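Local coordinates for xanthomonas outer protein D (Xanthomonas euvesicatoria, PDB 2OIX) that probably acts as a type III secreted cysteine protease that removes SUMO from modified proteins, here as an inactivated catalytic fragment, at residues A[19-24]-A[146-151]; A[28-33]-A[150-155]; A[139-144]-A[172-177]. The protein carries 1 engineered substitution. All blocks are in the same frame, centred on the assembly; numbering follows the deposited sequence.

Contact 1 of 3, residues A[19-24]-A[146-151]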
loop_
_atom_site.group_PDB
_atom_site.type_symbol
_atom_site.label_atom_id
_atom_site.label_comp_id
_atom_site.label_asym_id
_atom_site.label_seq_id
_atom_site.Cartn_x
_atom_site.Cartn_y
_atom_site.Cartn_z
ATOM N N ARG A 19 12.391 -8.947 3.298
ATOM C CA ARG A 19 13.600 -9.751 3.465
ATOM C C ARG A 19 14.565 -9.522 2.307
ATOM O O ARG A 19 15.787 -9.421 2.516
ATOM C CB ARG A 19 13.255 -11.232 3.561
ATOM C CG ARG A 19 12.585 -11.613 4.871
ATOM C CD ARG A 19 12.075 -13.058 4.830
ATOM N NE ARG A 19 10.800 -13.193 5.553
ATOM C CZ ARG A 19 9.748 -13.890 5.114
ATOM N NH1 ARG A 19 9.787 -14.515 3.935
ATOM N NH2 ARG A 19 8.645 -13.953 5.854
ATOM N N ARG A 20 14.017 -9.443 1.088
ATOM C CA ARG A 20 14.835 -9.201 -0.085
ATOM C C ARG A 20 15.525 -7.837 -0.027
ATOM O O ARG A 20 16.673 -7.724 -0.423
ATOM C CB ARG A 20 14.056 -9.429 -1.386
ATOM C CG ARG A 20 13.674 -10.897 -1.611
ATOM C CD ARG A 20 13.020 -11.111 -2.964
ATOM N NE ARG A 20 11.629 -10.659 -3.012
ATOM C CZ ARG A 20 11.160 -9.656 -3.758
ATOM N NH1 ARG A 20 11.966 -8.945 -4.557
ATOM N NH2 ARG A 20 9.869 -9.348 -3.683
ATOM N N LEU A 21 14.846 -6.834 0.529
ATOM C CA LEU A 21 15.365 -5.462 0.606
ATOM C C LEU A 21 16.276 -5.177 1.808
ATOM O O LEU A 21 16.829 -4.082 1.925
ATOM C CB LEU A 21 14.197 -4.449 0.619
ATOM C CG LEU A 21 13.176 -4.525 -0.518
ATOM C CD1 LEU A 21 12.228 -3.341 -0.451
ATOM C CD2 LEU A 21 13.854 -4.623 -1.918
ATOM N N ARG A 22 16.422 -6.147 2.702
ATOM C CA ARG A 22 17.174 -5.937 3.938
ATOM C C ARG A 22 18.598 -5.407 3.730
ATOM O O ARG A 22 19.391 -5.977 2.987
ATOM C CB ARG A 22 17.206 -7.219 4.767
ATOM C CG ARG A 22 16.123 -7.251 5.815
ATOM C CD ARG A 22 16.559 -8.112 6.973
ATOM N NE ARG A 22 16.254 -9.520 6.759
ATOM C CZ ARG A 22 16.844 -10.534 7.394
ATOM N NH1 ARG A 22 17.809 -10.320 8.292
ATOM N NH2 ARG A 22 16.465 -11.775 7.111
ATOM N N GLY A 23 18.902 -4.290 4.382
ATOM C CA GLY A 23 20.251 -3.735 4.332
ATOM C C GLY A 23 20.514 -2.786 3.178
ATOM O O GLY A 23 21.554 -2.129 3.154
ATOM N N GLU A 24 19.585 -2.711 2.217
ATOM C CA GLU A 24 19.733 -1.794 1.086
ATOM C C GLU A 24 19.636 -0.339 1.550
ATOM O O GLU A 24 18.933 -0.047 2.526
ATOM C CB GLU A 24 18.687 -2.066 -0.001
ATOM C CG GLU A 24 18.735 -3.461 -0.610
ATOM C CD GLU A 24 19.784 -3.606 -1.700
ATOM O OE1 GLU A 24 20.758 -2.816 -1.730
ATOM O OE2 GLU A 24 19.630 -4.528 -2.533
ATOM N N VAL A 146 7.646 -1.991 -7.211
ATOM C CA VAL A 146 8.132 -0.908 -8.064
ATOM C C VAL A 146 8.453 0.324 -7.249
ATOM O O VAL A 146 9.540 0.868 -7.377
ATOM C CB VAL A 146 7.078 -0.556 -9.129
ATOM C CG1 VAL A 146 7.486 0.656 -9.927
ATOM C CG2 VAL A 146 6.912 -1.759 -10.122
ATOM N N LEU A 147 7.498 0.767 -6.437
ATOM C CA LEU A 147 7.713 1.981 -5.651
ATOM C C LEU A 147 8.817 1.801 -4.557
ATOM O O LEU A 147 9.653 2.710 -4.358
ATOM C CB LEU A 147 6.385 2.450 -5.060
ATOM C CG LEU A 147 5.287 3.021 -5.976
ATOM C CD1 LEU A 147 4.105 3.547 -5.006
ATOM C CD2 LEU A 147 5.821 4.229 -6.776
ATOM N N ALA A 148 8.824 0.651 -3.879
ATOM C CA ALA A 148 9.921 0.288 -2.952
ATOM C C ALA A 148 11.294 0.397 -3.605
ATOM O O ALA A 148 12.210 0.983 -3.032
ATOM C CB ALA A 148 9.714 -1.114 -2.339
ATOM N N HIS A 149 11.453 -0.169 -4.799
ATOM C CA HIS A 149 12.744 -0.038 -5.477
ATOM C C HIS A 149 13.119 1.418 -5.843
ATOM O O HIS A 149 14.309 1.797 -5.812
ATOM C CB HIS A 149 12.823 -0.998 -6.665
ATOM C CG HIS A 149 13.098 -2.419 -6.257
ATOM N ND1 HIS A 149 12.114 -3.259 -5.784
ATOM C CD2 HIS A 149 14.248 -3.140 -6.243
ATOM C CE1 HIS A 149 12.646 -4.434 -5.484
ATOM N NE2 HIS A 149 13.937 -4.391 -5.761
ATOM N N ARG A 150 12.117 2.239 -6.154
ATOM C CA ARG A 150 12.378 3.656 -6.418
ATOM C C ARG A 150 12.838 4.390 -5.152
ATOM O O ARG A 150 13.652 5.303 -5.231
ATOM C CB ARG A 150 11.139 4.322 -7.033
ATOM C CG ARG A 150 10.812 3.714 -8.406
ATOM C CD ARG A 150 9.685 4.476 -9.110
ATOM N NE ARG A 150 9.326 3.823 -10.377
ATOM C CZ ARG A 150 8.244 4.101 -11.098
ATOM N NH1 ARG A 150 7.431 5.022 -10.716
ATOM N NH2 ARG A 150 7.961 3.443 -12.242
ATOM N N VAL A 151 12.340 3.988 -3.990
ATOM C CA VAL A 151 12.806 4.621 -2.738
ATOM C C VAL A 151 14.287 4.216 -2.567
ATOM O O VAL A 151 15.140 5.054 -2.313
ATOM C CB VAL A 151 11.955 4.240 -1.531
ATOM C CG1 VAL A 151 12.597 4.770 -0.247
ATOM C CG2 VAL A 151 10.457 4.779 -1.703
#
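Leu-21 and His-149 bring the backbones of 19-24 and 146-151 closest, with their CA atoms 8.6 Å apart. This is where the last turn of helix 7-20 and the chain just beyond it lie against helix 136-153, the central helix of the papain-like fold to which Ulp1-family catalytic domains belong. Segment 146-151 is regular helix. In 19-24 the chain makes a type II beta turn from Leu-21 to Glu-24, closed by Glu-24 N donating to Leu-21 O at 3.1 Å. Gly-23 fits the third position of that turn, whose backbone angles (phi 88°) suit a residue without a side chain.

Between the segments Leu-21 does the touching, and it divides its two methyls between neighbouring residues of the helix. CG of Leu-21 stands beside the backbone N (chi1 -55°), and an extended chi2 of -172° brings Leu-21 CD1 to Ala-148 CB at 3.9 Å. Alanine suits this spot because its single methyl lets the long leucine come in close to the helix. CD2 branches off toward the imidazole of His-149, whose ring it approaches obliquely.

That ring is held from its own helix: His-149 ND1 is hydrogen-bonded to Glu-145 O, one turn earlier, leaving the CE1-NE2 side turned to the leucine. Arg-20 flanks the apolar patch with charge, pairing through NE with Asp-16 on its own helix and through NH2 with Glu-145 on helix 136-153, so a salt bridge joins the two helices beside the hydrophobic contact. Leu-21 CD2 ends 3.8 Å from His-149 CE1, with NE2 almost equally near.

Contact 2 of 3, residues A[28-33]-A[150-155]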
loop_
_atom_site.group_PDB
_atom_site.type_symbol
_atom_site.label_atom_id
_atom_site.label_comp_id
_atom_site.label_asym_id
_atom_site.label_seq_id
_atom_site.Cartn_x
_atom_site.Cartn_y
_atom_site.Cartn_z
ATOM N N HIS A 28 15.146 1.094 5.492
ATOM C CA HIS A 28 14.586 1.450 6.799
ATOM C C HIS A 28 13.541 2.562 6.731
ATOM O O HIS A 28 12.879 2.838 7.746
ATOM C CB HIS A 28 15.682 1.825 7.782
ATOM C CG HIS A 28 16.459 3.028 7.373
ATOM N ND1 HIS A 28 17.397 2.990 6.368
ATOM C CD2 HIS A 28 16.420 4.306 7.810
ATOM C CE1 HIS A 28 17.912 4.196 6.212
ATOM N NE2 HIS A 28 17.345 5.005 7.084
ATOM N N LEU A 29 13.425 3.230 5.585
ATOM C CA LEU A 29 12.357 4.254 5.407
ATOM C C LEU A 29 10.995 3.612 5.124
ATOM O O LEU A 29 9.970 4.278 5.210
ATOM C CB LEU A 29 12.661 5.244 4.279
ATOM C CG LEU A 29 13.992 5.997 4.186
ATOM C CD1 LEU A 29 13.952 6.945 2.982
ATOM C CD2 LEU A 29 14.218 6.737 5.463
ATOM N N LEU A 30 10.990 2.332 4.764
ATOM C CA LEU A 30 9.767 1.666 4.249
ATOM C C LEU A 30 9.038 0.883 5.320
ATOM O O LEU A 30 9.684 0.203 6.140
ATOM C CB LEU A 30 10.123 0.672 3.138
ATOM C CG LEU A 30 10.955 1.188 1.961
ATOM C CD1 LEU A 30 11.386 0.058 1.038
ATOM C CD2 LEU A 30 10.186 2.207 1.182
ATOM N N HIS A 31 7.703 0.963 5.307
ATOM C CA HIS A 31 6.864 0.062 6.131
ATOM C C HIS A 31 5.735 -0.544 5.272
ATOM O O HIS A 31 4.926 0.203 4.712
ATOM C CB HIS A 31 6.264 0.795 7.320
ATOM C CG HIS A 31 5.420 -0.082 8.194
ATOM N ND1 HIS A 31 5.966 -0.978 9.087
ATOM C CD2 HIS A 31 4.073 -0.224 8.288
ATOM C CE1 HIS A 31 4.994 -1.627 9.705
ATOM N NE2 HIS A 31 3.835 -1.197 9.230
ATOM N N PHE A 32 5.726 -1.875 5.132
ATOM C CA PHE A 32 4.660 -2.560 4.410
ATOM C C PHE A 32 3.586 -2.941 5.399
ATOM O O PHE A 32 3.763 -3.828 6.271
ATOM C CB PHE A 32 5.210 -3.790 3.651
ATOM C CG PHE A 32 6.366 -3.455 2.760
ATOM C CD1 PHE A 32 6.301 -2.359 1.894
ATOM C CD2 PHE A 32 7.530 -4.223 2.789
ATOM C CE1 PHE A 32 7.370 -2.037 1.066
ATOM C CE2 PHE A 32 8.619 -3.894 1.955
ATOM C CZ PHE A 32 8.530 -2.795 1.090
ATOM N N ALA A 33 2.488 -2.214 5.350
ATOM C CA ALA A 33 1.454 -2.527 6.329
ATOM C C ALA A 33 0.718 -3.834 6.042
ATOM O O ALA A 33 0.580 -4.311 4.877
ATOM C CB ALA A 33 0.471 -1.369 6.535
ATOM N N ARG A 150 12.117 2.239 -6.154
ATOM C CA ARG A 150 12.378 3.656 -6.418
ATOM C C ARG A 150 12.838 4.390 -5.152
ATOM O O ARG A 150 13.652 5.303 -5.231
ATOM C CB ARG A 150 11.139 4.322 -7.033
ATOM C CG ARG A 150 10.812 3.714 -8.406
ATOM C CD ARG A 150 9.685 4.476 -9.110
ATOM N NE ARG A 150 9.326 3.823 -10.377
ATOM C CZ ARG A 150 8.244 4.101 -11.098
ATOM N NH1 ARG A 150 7.431 5.022 -10.716
ATOM N NH2 ARG A 150 7.961 3.443 -12.242
ATOM N N VAL A 151 12.340 3.988 -3.990
ATOM C CA VAL A 151 12.806 4.621 -2.738
ATOM C C VAL A 151 14.287 4.216 -2.567
ATOM O O VAL A 151 15.140 5.054 -2.313
ATOM C CB VAL A 151 11.955 4.240 -1.531
ATOM C CG1 VAL A 151 12.597 4.770 -0.247
ATOM C CG2 VAL A 151 10.457 4.779 -1.703
ATOM N N LEU A 152 14.592 2.935 -2.772
ATOM C CA LEU A 152 15.950 2.429 -2.592
ATOM C C LEU A 152 16.940 3.119 -3.505
ATOM O O LEU A 152 18.069 3.420 -3.095
ATOM C CB LEU A 152 15.987 0.932 -2.896
ATOM C CG LEU A 152 15.867 -0.088 -1.753
ATOM C CD1 LEU A 152 14.953 0.315 -0.584
ATOM C CD2 LEU A 152 15.468 -1.443 -2.318
ATOM N N ASP A 153 16.534 3.340 -4.757
ATOM C CA ASP A 153 17.499 3.829 -5.726
ATOM C C ASP A 153 17.459 5.338 -5.847
ATOM O O ASP A 153 18.198 5.925 -6.646
ATOM C CB ASP A 153 17.377 3.089 -7.065
ATOM C CG ASP A 153 16.223 3.573 -7.928
ATOM O OD1 ASP A 153 15.478 4.487 -7.525
ATOM O OD2 ASP A 153 16.045 3.005 -9.040
ATOM N N GLY A 154 16.616 5.945 -5.013
ATOM C CA GLY A 154 16.448 7.394 -4.906
ATOM C C GLY A 154 15.860 8.087 -6.140
ATOM O O GLY A 154 16.269 9.218 -6.459
ATOM N N THR A 155 14.958 7.416 -6.867
ATOM C CA THR A 155 14.243 8.049 -7.979
ATOM C C THR A 155 12.764 8.358 -7.621
ATOM O O THR A 155 12.067 9.079 -8.351
ATOM C CB THR A 155 14.359 7.214 -9.236
ATOM O OG1 THR A 155 13.682 5.976 -9.004
ATOM C CG2 THR A 155 15.872 6.976 -9.554
#
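Leu-30 and Val-151 meet at the heart of this contact, where methyl CD2 of Leu-30 rests on the branch point of the valine. Leu-30 CD2 lies 3.8 Å from Val-151 CG1, and it is nearly as close to CB and CG2. The leucine and valine side chains run antiparallel where they pass. The other methyl of the leucine serves a second partner: Leu-30 CD1 touches Leu-152 CD1 at 3.9 Å, the two side chains lying roughly perpendicular. Leu-29 adds a looser touch, its CD1 standing 4.1 Å from Val-151 CG1. Valine is apt here, since branching at CB lets CG1, anti to its backbone N (chi1 172°), meet both leucines while CB and CG2 stay within reach of Leu-30 CD2.

In the next shell, Ala-148 and Leu-21 also pack on Leu-30, and Ile-64 and Phe-156 on Val-151. Backbone hydrogen bonds set the strand in place beside the parallel strand 64-71: Leu-29 and His-31 pair with Ile-64, and His-31 and Ala-33 with Phe-66. The helix finishes just beyond the contact in a Schellman motif: Thr-155 N reaches back to Arg-150 O at 3.0 Å, and Gly-154 supplies the positive phi of 66°. Asp-153 OD1 accepts the hydroxyl of Thr-155, OG1 at 2.8 Å, through its syn lone pair. Asn-26 ND2 takes up Val-151 O, tying the helix end to the chain that leads into the strand.

A central helix packed on a mixed sheet is the layout of the papain-like fold of Ulp1-family proteases; here it meets the outermost strand 30-32.

Contact 3 of 3, residues A[139-144]-A[172-177]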
loop_
_atom_site.group_PDB
_atom_site.type_symbol
_atom_site.label_atom_id
_atom_site.label_comp_id
_atom_site.label_asym_id
_atom_site.label_seq_id
_atom_site.Cartn_x
_atom_site.Cartn_y
_atom_site.Cartn_z
ATOM N N HIS A 139 -1.903 -6.071 -8.919
ATOM C CA HIS A 139 -1.602 -4.668 -9.214
ATOM C C HIS A 139 -1.069 -3.933 -7.954
ATOM O O HIS A 139 -0.088 -3.172 -8.032
ATOM C CB HIS A 139 -2.825 -3.963 -9.812
ATOM C CG HIS A 139 -3.036 -4.237 -11.270
ATOM N ND1 HIS A 139 -3.742 -5.327 -11.721
ATOM C CD2 HIS A 139 -2.660 -3.550 -12.378
ATOM C CE1 HIS A 139 -3.788 -5.314 -13.044
ATOM N NE2 HIS A 139 -3.125 -4.257 -13.472
ATOM N N VAL A 140 -1.682 -4.218 -6.810
ATOM C CA VAL A 140 -1.197 -3.724 -5.528
ATOM C C VAL A 140 0.226 -4.216 -5.214
ATOM O O VAL A 140 1.097 -3.366 -4.957
ATOM C CB VAL A 140 -2.177 -3.964 -4.361
ATOM C CG1 VAL A 140 -1.509 -3.553 -3.044
ATOM C CG2 VAL A 140 -3.435 -3.122 -4.563
ATOM N N LEU A 141 0.497 -5.526 -5.383
ATOM C CA LEU A 141 1.793 -6.082 -5.029
ATOM C C LEU A 141 2.864 -5.469 -5.908
ATOM O O LEU A 141 3.923 -5.051 -5.430
ATOM C CB LEU A 141 1.803 -7.626 -5.166
ATOM C CG LEU A 141 1.005 -8.273 -4.033
ATOM C CD1 LEU A 141 1.125 -9.716 -3.935
ATOM C CD2 LEU A 141 1.438 -7.658 -2.646
ATOM N N THR A 142 2.608 -5.488 -7.216
ATOM C CA THR A 142 3.491 -4.880 -8.182
ATOM C C THR A 142 3.760 -3.409 -7.916
ATOM O O THR A 142 4.926 -3.006 -7.982
ATOM C CB THR A 142 2.965 -5.061 -9.629
ATOM O OG1 THR A 142 2.564 -6.421 -9.804
ATOM C CG2 THR A 142 4.071 -4.689 -10.631
ATOM N N GLY A 143 2.725 -2.632 -7.591
ATOM C CA GLY A 143 2.926 -1.222 -7.270
ATOM C C GLY A 143 3.839 -1.027 -6.046
ATOM O O GLY A 143 4.751 -0.150 -6.049
ATOM N N ILE A 144 3.653 -1.874 -5.030
ATOM C CA ILE A 144 4.480 -1.795 -3.825
ATOM C C ILE A 144 5.951 -2.023 -4.151
ATOM O O ILE A 144 6.800 -1.229 -3.729
ATOM C CB ILE A 144 3.983 -2.777 -2.729
ATOM C CG1 ILE A 144 2.618 -2.290 -2.142
ATOM C CG2 ILE A 144 5.065 -2.916 -1.637
ATOM C CD1 ILE A 144 1.956 -3.309 -1.228
ATOM N N GLY A 172 2.217 -15.101 -12.472
ATOM C CA GLY A 172 3.397 -15.969 -12.476
ATOM C C GLY A 172 4.517 -15.696 -11.484
ATOM O O GLY A 172 4.851 -16.565 -10.679
ATOM N N LEU A 173 5.117 -14.508 -11.539
ATOM C CA LEU A 173 6.275 -14.225 -10.682
ATOM C C LEU A 173 5.828 -13.984 -9.237
ATOM O O LEU A 173 6.584 -14.222 -8.296
ATOM C CB LEU A 173 7.112 -13.048 -11.216
ATOM C CG LEU A 173 8.081 -12.353 -10.238
ATOM C CD1 LEU A 173 9.448 -13.037 -10.196
ATOM C CD2 LEU A 173 8.235 -10.855 -10.532
ATOM N N ILE A 174 4.594 -13.531 -9.076
ATOM C CA ILE A 174 4.000 -13.444 -7.748
ATOM C C ILE A 174 3.870 -14.851 -7.154
ATOM O O ILE A 174 4.294 -15.088 -6.029
ATOM C CB ILE A 174 2.648 -12.683 -7.748
ATOM C CG1 ILE A 174 2.906 -11.170 -7.854
ATOM C CG2 ILE A 174 1.871 -12.930 -6.432
ATOM C CD1 ILE A 174 1.689 -10.342 -8.206
ATOM N N ARG A 175 3.298 -15.769 -7.920
ATOM C CA ARG A 175 3.222 -17.177 -7.538
ATOM C C ARG A 175 4.591 -17.776 -7.207
ATOM O O ARG A 175 4.729 -18.510 -6.231
ATOM C CB ARG A 175 2.576 -17.997 -8.659
ATOM C CG ARG A 175 1.076 -17.854 -8.720
ATOM C CD ARG A 175 0.410 -18.860 -9.663
ATOM N NE ARG A 175 -1.003 -18.509 -9.759
ATOM C CZ ARG A 175 -1.952 -19.236 -10.338
ATOM N NH1 ARG A 175 -1.671 -20.412 -10.901
ATOM N NH2 ARG A 175 -3.203 -18.775 -10.340
ATOM N N ASP A 176 5.591 -17.453 -8.022
ATOM C CA ASP A 176 6.961 -17.926 -7.810
ATOM C C ASP A 176 7.542 -17.392 -6.505
ATOM O O ASP A 176 8.215 -18.120 -5.781
ATOM C CB ASP A 176 7.860 -17.501 -8.974
ATOM C CG ASP A 176 7.935 -18.543 -10.072
ATOM O OD1 ASP A 176 7.038 -19.410 -10.160
ATOM O OD2 ASP A 176 8.896 -18.468 -10.861
ATOM N N ARG A 177 7.303 -16.114 -6.228
ATOM C CA ARG A 177 7.757 -15.492 -4.982
ATOM C C ARG A 177 7.001 -16.013 -3.772
ATOM O O ARG A 177 7.599 -16.220 -2.715
ATOM C CB ARG A 177 7.702 -13.962 -5.063
ATOM C CG ARG A 177 9.043 -13.369 -5.470
ATOM C CD ARG A 177 8.868 -12.088 -6.220
ATOM N NE ARG A 177 10.148 -11.589 -6.714
ATOM C CZ ARG A 177 10.299 -10.433 -7.366
ATOM N NH1 ARG A 177 9.238 -9.637 -7.613
ATOM N NH2 ARG A 177 11.515 -10.076 -7.781
#
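Ile-174 faces Leu-141 where the C-terminal helix 171-179 lies against the central helix 136-153 of the papain-like Ulp1-family catalytic domain, with the CA atoms of the pair 8.2 Å apart. The isoleucine uses both of its branches. Its CG1 stands beside the backbone N (chi1 -77°), and the chain then runs out extended, which carries Ile-174 CD1 across to Leu-141 CB at 4.1 Å. The same rotation puts Ile-174 CG2 anti to the backbone N, where it meets Leu-141 CD1, again at 4.1 Å. The isoleucine thus touches the leucine at both its root and its tip.

Leu-141 answers with a similar shape. CG lies anti to its carbonyl carbon, and a chi2 of -170° draws CD1 out toward the other helix. Branching at CB gives Ile-174 a methyl close to its own backbone besides the long arm, while leucine, branched one atom later, offers an unbranched CB and a methyl farther out. The two shapes complement each other.

Thr-142 borders the pair, its OG1 4.3 Å from Ile-174 CD1. That oxygen is hydrogen-bonded to Asp-138 O, one turn back in its own helix; a chi1 of -46° folds it there, so a polar side chain can border apolar packing with its hydroxyl satisfied. Tyr-13 of helix 7-20, the third neighbour, packs on both Leu-141 and Ile-174, and its OH is hydrogen-bonded to Arg-177 NH1.

No hydrogen bond or salt bridge joins the two segments directly; their contact is wholly van der Waals and hydrophobic, resting on the burial of Leu-141 and Ile-174 and on the fit of their branches.

Overall arrangement
From the N terminus, helix 7-20 runs into segment 19-24, the end of the helix and the turn after it, which contact 1 joins to helix 136-153 across 121 intervening residues. The chain then enters edge strand 30-32, where contact 2 closes a span of 116 residues onto the end of the same helix. Contacts 1 and 2 share Arg-150 and Val-151 and lie about 6 Å apart, centre to centre, with Leu-21 packing on both Leu-30 and Leu-152. Contact 3 closes a short loop of 27 residues and crosses both others along the chain, adding C-terminal helix 171-179. Helix 136-153 is thus common to all three, gathering both terminal helices and the sheet edge.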